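Local coordinates for protein succinate dehydrogenase (Membrane anchor subunit) (Mycolicibacterium smegmatis, PDB 7D6V) that anchors a mycobacterial succinate dehydrogenase in the membrane, carries a membrane-embedded Rieske-type iron-sulfur cluster and probably passes electrons to quinone, at residues H65-F70 with S83-Q88; L167-D172 with I197-Y202; T175-P180 with I191-V196. All coordinates share one frame; numbering follows the deposited sequence.

Overall arrangement
Interaction 1 comes first along the chain. It closes the loop of residues 71-82, which has no helix or strand; the chain then continues to helix 104-112. Its segments are finished before the other two contacts begin. Interaction 2 joins helix 155-175 to helix 188-204; interaction 3 joins the loop after helix 155-175 to the same second helix. Residues 167-172 meet 197-202, and the hairpin of two helices so formed encloses interaction 3, where 175-180 meets 191-196 nearer the connecting loop. The contacts also touch. His85 of interaction 1 reaches Asp172 of interaction 2. Tyr66 of interaction 1 packs on Ala176 of interaction 3, and Val196 of interaction 3 on Thr170 of interaction 2.

Interaction 1: residues H65-F70 with S83-Q88; sequences HYLTPF and SSHFGQ
The imidazole of His85 meets the isobutyl end of Leu67. Ser83 O lies 3.8 Å above one face of the His85 ring, over its centre. His85 CB stands 4.2 Å above the plane of the Phe86 ring, toward its rim. Leu67 CD2 approaches the imidazole obliquely and is 4.2 Å from His85 CE1. The same CD2 stands 4.0 Å from Ser83 O, so one methyl of the leucine touches both Ser83 and His85. The Leu67 and His85 side chains reach for each other from opposite directions. In Leu67, CG is anti to the backbone N (chi1 -178°), which carries the branch toward the loop. Strand 66-67 pairs with strand 60-61 in a small antiparallel hairpin, and His65 and Tyr66 both face Val61 in a G1 beta bulge. Trp60 of the partner strand packs on both Leu67 and Ser83. No hydrogen bond links the two segments, so the touch between them is by van der Waals packing. His85 ND1 makes a weak hydrogen bond to Asp172 OD1 on helix 155-175, which probably helps fix the turn of the ring. Ser83 OG bonds to Ala80 O. Phe86 also touches Val168 of helix 155-175.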
loop_
_atom_site.group_PDB
_atom_site.type_symbol
_atom_site.label_atom_id
_atom_site.label_comp_id
_atom_site.label_asym_id
_atom_site.label_seq_id
_atom_site.Cartn_x
_atom_site.Cartn_y
_atom_site.Cartn_z
ATOM N N HIS C 65 -14.625 18.901 55.486
ATOM C CA HIS C 65 -14.069 19.828 54.504
ATOM C C HIS C 65 -14.202 19.283 53.084
ATOM O O HIS C 65 -13.237 19.223 52.322
ATOM C CB HIS C 65 -12.613 20.156 54.838
ATOM C CG HIS C 65 -12.454 21.136 55.957
ATOM N ND1 HIS C 65 -12.596 20.783 57.280
ATOM C CD2 HIS C 65 -12.146 22.453 55.952
ATOM C CE1 HIS C 65 -12.395 21.843 58.041
ATOM N NE2 HIS C 65 -12.120 22.870 57.259
ATOM N N TYR C 66 -15.418 18.888 52.729
ATOM C CA TYR C 66 -15.719 18.388 51.396
ATOM C C TYR C 66 -16.325 19.511 50.575
ATOM O O TYR C 66 -17.282 20.154 51.014
ATOM C CB TYR C 66 -16.693 17.211 51.449
ATOM C CG TYR C 66 -16.129 15.930 52.001
ATOM C CD1 TYR C 66 -14.778 15.644 51.915
ATOM C CD2 TYR C 66 -16.959 14.994 52.593
ATOM C CE1 TYR C 66 -14.269 14.466 52.418
ATOM C CE2 TYR C 66 -16.461 13.815 53.094
ATOM C CZ TYR C 66 -15.118 13.555 53.004
ATOM O OH TYR C 66 -14.622 12.379 53.506
ATOM N N LEU C 67 -15.778 19.739 49.386
ATOM C CA LEU C 67 -16.259 20.786 48.498
ATOM C C LEU C 67 -16.445 20.215 47.104
ATOM O O LEU C 67 -15.538 19.578 46.561
ATOM C CB LEU C 67 -15.294 21.971 48.461
ATOM C CG LEU C 67 -15.721 23.155 47.597
ATOM C CD1 LEU C 67 -17.014 23.758 48.113
ATOM C CD2 LEU C 67 -14.625 24.192 47.560
ATOM N N THR C 68 -17.622 20.439 46.535
ATOM C CA THR C 68 -17.900 19.985 45.183
ATOM C C THR C 68 -17.002 20.712 44.186
ATOM O O THR C 68 -16.766 21.918 44.327
ATOM C CB THR C 68 -19.368 20.231 44.837
ATOM O OG1 THR C 68 -20.206 19.548 45.775
ATOM C CG2 THR C 68 -19.670 19.725 43.462
ATOM N N PRO C 69 -16.478 20.017 43.173
ATOM C CA PRO C 69 -15.730 20.715 42.114
ATOM C C PRO C 69 -16.558 21.727 41.344
ATOM O O PRO C 69 -15.986 22.667 40.781
ATOM C CB PRO C 69 -15.262 19.572 41.206
ATOM C CG PRO C 69 -15.285 18.368 42.064
ATOM C CD PRO C 69 -16.399 18.555 43.035
ATOM N N PHE C 70 -17.881 21.567 41.291
ATOM C CA PHE C 70 -18.734 22.542 40.622
ATOM C C PHE C 70 -18.866 23.840 41.404
ATOM O O PHE C 70 -19.417 24.809 40.872
ATOM C CB PHE C 70 -20.116 21.940 40.359
ATOM C CG PHE C 70 -20.161 21.020 39.172
ATOM C CD1 PHE C 70 -20.839 19.821 39.230
ATOM C CD2 PHE C 70 -19.528 21.361 37.993
ATOM C CE1 PHE C 70 -20.883 18.976 38.147
ATOM C CE2 PHE C 70 -19.569 20.518 36.902
ATOM C CZ PHE C 70 -20.247 19.323 36.981
ATOM N N SER C 83 -15.454 27.445 53.176
ATOM C CA SER C 83 -15.403 27.021 51.783
ATOM C C SER C 83 -14.444 27.852 50.944
ATOM O O SER C 83 -14.026 27.399 49.875
ATOM C CB SER C 83 -16.795 27.088 51.161
ATOM O OG SER C 83 -17.706 26.275 51.869
ATOM N N SER C 84 -14.086 29.048 51.399
ATOM C CA SER C 84 -13.206 29.935 50.645
ATOM C C SER C 84 -11.767 29.619 51.026
ATOM O O SER C 84 -11.281 30.039 52.078
ATOM C CB SER C 84 -13.553 31.393 50.918
ATOM O OG SER C 84 -14.834 31.700 50.407
ATOM N N HIS C 85 -11.083 28.871 50.166
ATOM C CA HIS C 85 -9.700 28.490 50.404
ATOM C C HIS C 85 -8.702 29.492 49.850
ATOM O O HIS C 85 -7.519 29.420 50.200
ATOM C CB HIS C 85 -9.435 27.107 49.809
ATOM C CG HIS C 85 -10.338 26.047 50.349
ATOM N ND1 HIS C 85 -10.748 24.963 49.604
ATOM C CD2 HIS C 85 -10.921 25.911 51.562
ATOM C CE1 HIS C 85 -11.540 24.202 50.338
ATOM N NE2 HIS C 85 -11.661 24.756 51.531
ATOM N N PHE C 86 -9.144 30.419 49.005
ATOM C CA PHE C 86 -8.288 31.453 48.442
ATOM C C PHE C 86 -8.818 32.842 48.773
ATOM O O PHE C 86 -8.616 33.790 48.013
ATOM C CB PHE C 86 -8.146 31.270 46.933
ATOM C CG PHE C 86 -7.922 29.847 46.522
ATOM C CD1 PHE C 86 -8.974 29.066 46.085
ATOM C CD2 PHE C 86 -6.662 29.283 46.588
ATOM C CE1 PHE C 86 -8.772 27.753 45.715
ATOM C CE2 PHE C 86 -6.456 27.971 46.219
ATOM C CZ PHE C 86 -7.511 27.207 45.782
ATOM N N GLY C 87 -9.498 32.973 49.907
ATOM C CA GLY C 87 -10.047 34.240 50.336
ATOM C C GLY C 87 -11.425 34.509 49.762
ATOM O O GLY C 87 -11.904 33.841 48.844
ATOM N N GLN C 88 -12.075 35.519 50.330
ATOM C CA GLN C 88 -13.374 35.990 49.869
ATOM C C GLN C 88 -13.182 37.349 49.210
ATOM O O GLN C 88 -12.667 38.278 49.838
ATOM C CB GLN C 88 -14.366 36.075 51.027
ATOM C CG GLN C 88 -14.851 34.719 51.500
ATOM C CD GLN C 88 -15.600 34.784 52.806
ATOM O OE1 GLN C 88 -15.289 35.596 53.675
ATOM N NE2 GLN C 88 -16.594 33.921 52.956
#

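Interaction 2: residues L167-D172 with I197-Y202; sequences LVNTYD and ILLWVY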
loop_
_atom_site.group_PDB
_atom_site.type_symbol
_atom_site.label_atom_id
_atom_site.label_comp_id
_atom_site.label_asym_id
_atom_site.label_seq_id
_atom_site.Cartn_x
_atom_site.Cartn_y
_atom_site.Cartn_z
ATOM N N LEU C 167 -5.020 22.299 39.404
ATOM C CA LEU C 167 -4.246 22.535 40.621
ATOM C C LEU C 167 -5.149 22.966 41.774
ATOM O O LEU C 167 -4.962 22.535 42.920
ATOM C CB LEU C 167 -3.163 23.579 40.362
ATOM C CG LEU C 167 -2.002 23.094 39.499
ATOM C CD1 LEU C 167 -1.135 24.259 39.059
ATOM C CD2 LEU C 167 -1.182 22.070 40.251
ATOM N N VAL C 168 -6.132 23.818 41.488
ATOM C CA VAL C 168 -7.065 24.247 42.533
ATOM C C VAL C 168 -7.856 23.057 43.073
ATOM O O VAL C 168 -8.035 22.904 44.290
ATOM C CB VAL C 168 -7.991 25.352 41.995
ATOM C CG1 VAL C 168 -9.216 25.500 42.874
ATOM C CG2 VAL C 168 -7.240 26.663 41.903
ATOM N N ASN C 169 -8.336 22.195 42.177
ATOM C CA ASN C 169 -9.063 21.003 42.602
ATOM C C ASN C 169 -8.175 20.041 43.379
ATOM O O ASN C 169 -8.651 19.367 44.299
ATOM C CB ASN C 169 -9.675 20.302 41.392
ATOM C CG ASN C 169 -10.804 21.091 40.775
ATOM O OD1 ASN C 169 -11.427 21.918 41.435
ATOM N ND2 ASN C 169 -11.073 20.844 39.502
ATOM N N THR C 170 -6.896 19.946 43.019
ATOM C CA THR C 170 -5.970 19.122 43.784
ATOM C C THR C 170 -5.801 19.661 45.197
ATOM O O THR C 170 -5.753 18.892 46.163
ATOM C CB THR C 170 -4.622 19.053 43.073
ATOM O OG1 THR C 170 -4.837 18.831 41.676
ATOM C CG2 THR C 170 -3.783 17.921 43.632
ATOM N N TYR C 171 -5.709 20.983 45.334
ATOM C CA TYR C 171 -5.652 21.570 46.669
ATOM C C TYR C 171 -6.909 21.240 47.463
ATOM O O TYR C 171 -6.834 20.894 48.650
ATOM C CB TYR C 171 -5.458 23.083 46.569
ATOM C CG TYR C 171 -5.443 23.771 47.910
ATOM C CD1 TYR C 171 -4.281 23.851 48.656
ATOM C CD2 TYR C 171 -6.597 24.330 48.438
ATOM C CE1 TYR C 171 -4.265 24.471 49.884
ATOM C CE2 TYR C 171 -6.589 24.949 49.664
ATOM C CZ TYR C 171 -5.421 25.018 50.382
ATOM O OH TYR C 171 -5.416 25.640 51.607
ATOM N N ASP C 172 -8.074 21.348 46.821
ATOM C CA ASP C 172 -9.331 21.005 47.483
ATOM C C ASP C 172 -9.324 19.560 47.966
ATOM O O ASP C 172 -9.678 19.271 49.117
ATOM C CB ASP C 172 -10.498 21.239 46.525
ATOM C CG ASP C 172 -10.980 22.666 46.535
ATOM O OD1 ASP C 172 -11.063 23.256 47.628
ATOM O OD2 ASP C 172 -11.272 23.205 45.450
ATOM N N ILE C 197 -7.728 12.658 40.168
ATOM C CA ILE C 197 -6.763 11.900 39.377
ATOM C C ILE C 197 -7.250 11.741 37.942
ATOM O O ILE C 197 -6.487 11.926 36.986
ATOM C CB ILE C 197 -6.490 10.536 40.039
ATOM C CG1 ILE C 197 -5.705 10.719 41.335
ATOM C CG2 ILE C 197 -5.738 9.616 39.094
ATOM C CD1 ILE C 197 -5.620 9.465 42.172
ATOM N N LEU C 198 -8.528 11.402 37.765
ATOM C CA LEU C 198 -9.051 11.208 36.416
ATOM C C LEU C 198 -9.104 12.520 35.645
ATOM O O LEU C 198 -8.875 12.543 34.430
ATOM C CB LEU C 198 -10.427 10.552 36.485
ATOM C CG LEU C 198 -10.364 9.057 36.797
ATOM C CD1 LEU C 198 -11.743 8.500 37.077
ATOM C CD2 LEU C 198 -9.704 8.307 35.658
ATOM N N LEU C 199 -9.399 13.626 36.333
ATOM C CA LEU C 199 -9.352 14.934 35.688
ATOM C C LEU C 199 -7.941 15.265 35.230
ATOM O O LEU C 199 -7.748 15.820 34.145
ATOM C CB LEU C 199 -9.868 16.011 36.638
ATOM C CG LEU C 199 -11.380 16.097 36.831
ATOM C CD1 LEU C 199 -11.713 17.177 37.840
ATOM C CD2 LEU C 199 -12.072 16.363 35.511
ATOM N N TRP C 200 -6.942 14.941 36.051
ATOM C CA TRP C 200 -5.559 15.148 35.636
ATOM C C TRP C 200 -5.219 14.309 34.413
ATOM O O TRP C 200 -4.531 14.779 33.502
ATOM C CB TRP C 200 -4.607 14.821 36.784
ATOM C CG TRP C 200 -4.284 15.982 37.660
ATOM C CD1 TRP C 200 -4.488 16.072 39.000
ATOM C CD2 TRP C 200 -3.678 17.217 37.263
ATOM N NE1 TRP C 200 -4.058 17.286 39.465
ATOM C CE2 TRP C 200 -3.555 18.009 38.418
ATOM C CE3 TRP C 200 -3.231 17.731 36.042
ATOM C CZ2 TRP C 200 -3.003 19.284 38.392
ATOM C CZ3 TRP C 200 -2.688 18.997 36.019
ATOM C CH2 TRP C 200 -2.579 19.760 37.185
ATOM N N VAL C 201 -5.684 13.060 34.381
ATOM C CA VAL C 201 -5.424 12.201 33.227
ATOM C C VAL C 201 -6.037 12.802 31.968
ATOM O O VAL C 201 -5.401 12.861 30.908
ATOM C CB VAL C 201 -5.949 10.779 33.487
ATOM C CG1 VAL C 201 -5.821 9.929 32.239
ATOM C CG2 VAL C 201 -5.199 10.144 34.637
ATOM N N TYR C 202 -7.284 13.266 32.069
ATOM C CA TYR C 202 -7.948 13.866 30.916
ATOM C C TYR C 202 -7.239 15.137 30.461
ATOM O O TYR C 202 -7.079 15.371 29.259
ATOM C CB TYR C 202 -9.409 14.159 31.246
ATOM C CG TYR C 202 -10.103 14.999 30.203
ATOM C CD1 TYR C 202 -10.321 14.511 28.923
ATOM C CD2 TYR C 202 -10.534 16.283 30.495
ATOM C CE1 TYR C 202 -10.950 15.276 27.968
ATOM C CE2 TYR C 202 -11.163 17.053 29.547
ATOM C CZ TYR C 202 -11.371 16.545 28.286
ATOM O OH TYR C 202 -12.002 17.315 27.341
#
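Thr170 and Trp200 form the polar centre of this contact. Trp200 NE1 donates a hydrogen bond of 2.8 Å to Thr170 OG1, with an N-H...O angle of 147°. The hydroxyl sits at the edge of the indole, near its plane, but tilted 19° out of it. The two side chains cross at about a right angle. Beside this bond, the six-membered part of the indole reaches Leu167. Leu167 CD2 lies 3.8 Å from Trp200 CZ2, and Leu167 CG is also close to CZ2 and CH2. The backbone of Leu167 comes near as well, with its N 3.8 Å from Trp200 CZ2. On another part of the interface Leu199 CD1 lies 4.1 Å from Asn169 ND2, a looser contact between a methyl and an amide.

Further out, the threonine hydroxyl has a second partner. Thr170 OG1 is also hydrogen-bonded to Ser166 O, one turn back on its own helix. OG1 is anti to the carbonyl carbon, beside the backbone N, which suits that bond. The hydroxyl thus gives its hydrogen to the backbone and receives one from the indole. Asn169 OD1 makes a weak hydrogen bond to Ser72 OG. Tyr202, at the end of the segment 197-202, points elsewhere and touches the iron-sulfur cluster, and its ring meets that of His240 with nearly parallel planes.

The segments 167-172 and 197-202 approach to 10.4 Å between axes, at 165° between their directions. The side chain of Leu199 is about 10 Å from the cluster, and helix 188-204 carries Tyr202 of the cluster pocket. This is antiparallel packing of neighbouring transmembrane helices, as in the helical bundle of a succinate dehydrogenase membrane anchor.

Interaction 3: residues T175-P180 with I191-V196; sequences TAFHSP and ILTGNV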
loop_
_atom_site.group_PDB
_atom_site.type_symbol
_atom_site.label_atom_id
_atom_site.label_comp_id
_atom_site.label_asym_id
_atom_site.label_seq_id
_atom_site.Cartn_x
_atom_site.Cartn_y
_atom_site.Cartn_z
ATOM N N THR C 175 -6.989 19.088 50.984
ATOM C CA THR C 175 -7.539 19.601 52.233
ATOM C C THR C 175 -8.802 18.868 52.667
ATOM O O THR C 175 -9.236 19.044 53.809
ATOM C CB THR C 175 -7.824 21.097 52.121
ATOM O OG1 THR C 175 -8.828 21.323 51.125
ATOM C CG2 THR C 175 -6.566 21.847 51.740
ATOM N N ALA C 176 -9.395 18.053 51.794
ATOM C CA ALA C 176 -10.566 17.277 52.181
ATOM C C ALA C 176 -10.260 16.217 53.233
ATOM O O ALA C 176 -11.191 15.713 53.866
ATOM C CB ALA C 176 -11.183 16.615 50.951
ATOM N N PHE C 177 -8.991 15.860 53.434
ATOM C CA PHE C 177 -8.616 14.822 54.396
ATOM C C PHE C 177 -8.697 15.382 55.817
ATOM O O PHE C 177 -7.700 15.557 56.519
ATOM C CB PHE C 177 -7.226 14.285 54.094
ATOM C CG PHE C 177 -7.199 13.253 53.013
ATOM C CD1 PHE C 177 -7.414 11.921 53.311
ATOM C CD2 PHE C 177 -6.954 13.609 51.702
ATOM C CE1 PHE C 177 -7.392 10.966 52.323
ATOM C CE2 PHE C 177 -6.929 12.659 50.708
ATOM C CZ PHE C 177 -7.148 11.335 51.019
ATOM N N HIS C 178 -9.926 15.642 56.247
ATOM C CA HIS C 178 -10.167 16.292 57.523
ATOM C C HIS C 178 -11.239 15.556 58.312
ATOM O O HIS C 178 -12.093 14.863 57.759
ATOM C CB HIS C 178 -10.580 17.757 57.337
ATOM C CG HIS C 178 -10.480 18.567 58.589
ATOM N ND1 HIS C 178 -11.584 18.953 59.316
ATOM C CD2 HIS C 178 -9.404 19.049 59.253
ATOM C CE1 HIS C 178 -11.194 19.650 60.368
ATOM N NE2 HIS C 178 -9.876 19.720 60.355
ATOM N N SER C 179 -11.161 15.721 59.626
ATOM C CA SER C 179 -12.122 15.199 60.583
ATOM C C SER C 179 -12.257 16.222 61.698
ATOM O O SER C 179 -11.373 17.069 61.874
ATOM C CB SER C 179 -11.667 13.842 61.142
ATOM O OG SER C 179 -12.732 13.131 61.740
ATOM N N PRO C 180 -13.343 16.180 62.468
ATOM C CA PRO C 180 -13.455 17.094 63.616
ATOM C C PRO C 180 -12.399 16.862 64.690
ATOM O O PRO C 180 -12.435 17.504 65.743
ATOM C CB PRO C 180 -14.865 16.830 64.163
ATOM C CG PRO C 180 -15.565 16.006 63.166
ATOM C CD PRO C 180 -14.629 15.568 62.096
ATOM N N ILE C 191 -13.758 9.321 46.704
ATOM C CA ILE C 191 -14.447 9.817 45.514
ATOM C C ILE C 191 -13.752 11.060 44.967
ATOM O O ILE C 191 -13.477 11.158 43.764
ATOM C CB ILE C 191 -15.930 10.081 45.830
ATOM C CG1 ILE C 191 -16.589 8.798 46.328
ATOM C CG2 ILE C 191 -16.656 10.603 44.604
ATOM C CD1 ILE C 191 -17.994 8.978 46.809
ATOM N N LEU C 192 -13.442 12.020 45.846
ATOM C CA LEU C 192 -12.799 13.256 45.410
ATOM C C LEU C 192 -11.427 12.993 44.802
ATOM O O LEU C 192 -11.084 13.567 43.762
ATOM C CB LEU C 192 -12.675 14.222 46.586
ATOM C CG LEU C 192 -13.907 15.021 46.996
ATOM C CD1 LEU C 192 -13.716 15.617 48.375
ATOM C CD2 LEU C 192 -14.179 16.115 45.987
ATOM N N THR C 193 -10.621 12.146 45.444
ATOM C CA THR C 193 -9.276 11.877 44.955
ATOM C C THR C 193 -9.312 11.151 43.619
ATOM O O THR C 193 -8.524 11.465 42.719
ATOM C CB THR C 193 -8.504 11.067 45.994
ATOM O OG1 THR C 193 -8.437 11.806 47.217
ATOM C CG2 THR C 193 -7.092 10.779 45.513
ATOM N N GLY C 194 -10.216 10.183 43.466
ATOM C CA GLY C 194 -10.357 9.532 42.177
ATOM C C GLY C 194 -10.769 10.501 41.089
ATOM O O GLY C 194 -10.241 10.460 39.974
ATOM N N ASN C 195 -11.707 11.398 41.403
ATOM C CA ASN C 195 -12.135 12.391 40.425
ATOM C C ASN C 195 -10.985 13.307 40.030
ATOM O O ASN C 195 -10.808 13.616 38.848
ATOM C CB ASN C 195 -13.304 13.201 40.983
ATOM C CG ASN C 195 -13.845 14.205 39.989
ATOM O OD1 ASN C 195 -14.243 13.847 38.884
ATOM N ND2 ASN C 195 -13.863 15.472 40.378
ATOM N N VAL C 196 -10.190 13.746 41.005
ATOM C CA VAL C 196 -9.064 14.628 40.717
ATOM C C VAL C 196 -8.030 13.920 39.851
ATOM O O VAL C 196 -7.500 14.497 38.892
ATOM C CB VAL C 196 -8.451 15.149 42.029
ATOM C CG1 VAL C 196 -7.068 15.720 41.787
ATOM C CG2 VAL C 196 -9.352 16.198 42.639
#
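Phe177 and Thr193 meet with their side chains at about a right angle. Thr193 OG1 approaches the phenyl ring obliquely and is 3.9 Å from Phe177 CE2, with CZ almost as near. In Phe177, CG is anti to the carbonyl carbon (chi1 -82°), and the end of the ring reaches the helix. The hydroxyl is not left to the ring alone, since Thr193 OG1 is hydrogen-bonded to Asn189 O one turn earlier in its helix.

The second pair is fully apolar. Ala176 CB points toward the helix and lies 3.7 Å from Leu192 CD1. Both residues are buried, and Tyr66 of strand 66-67 packs on each of them. Asn189, just before the helical segment, also donates from ND2 to Ala176 O. No hydrogen bond joins the two segments themselves, and the contact buries a modest 103 Å².

The backbone turns sharply here. Ala176 O takes a second bond, from His178 N at 2.7 Å, and Phe177 is the centre of an inverse gamma turn. The chain leaves the helix toward His178, whose ring meets His65 edge-to-face. Thr254 of helix 240-264 touches Ile191, Leu192 and Asn195. The contact is thus the closing end of a helical hairpin, where the loop after helix 155-175 folds back on the early turns of helix 188-204.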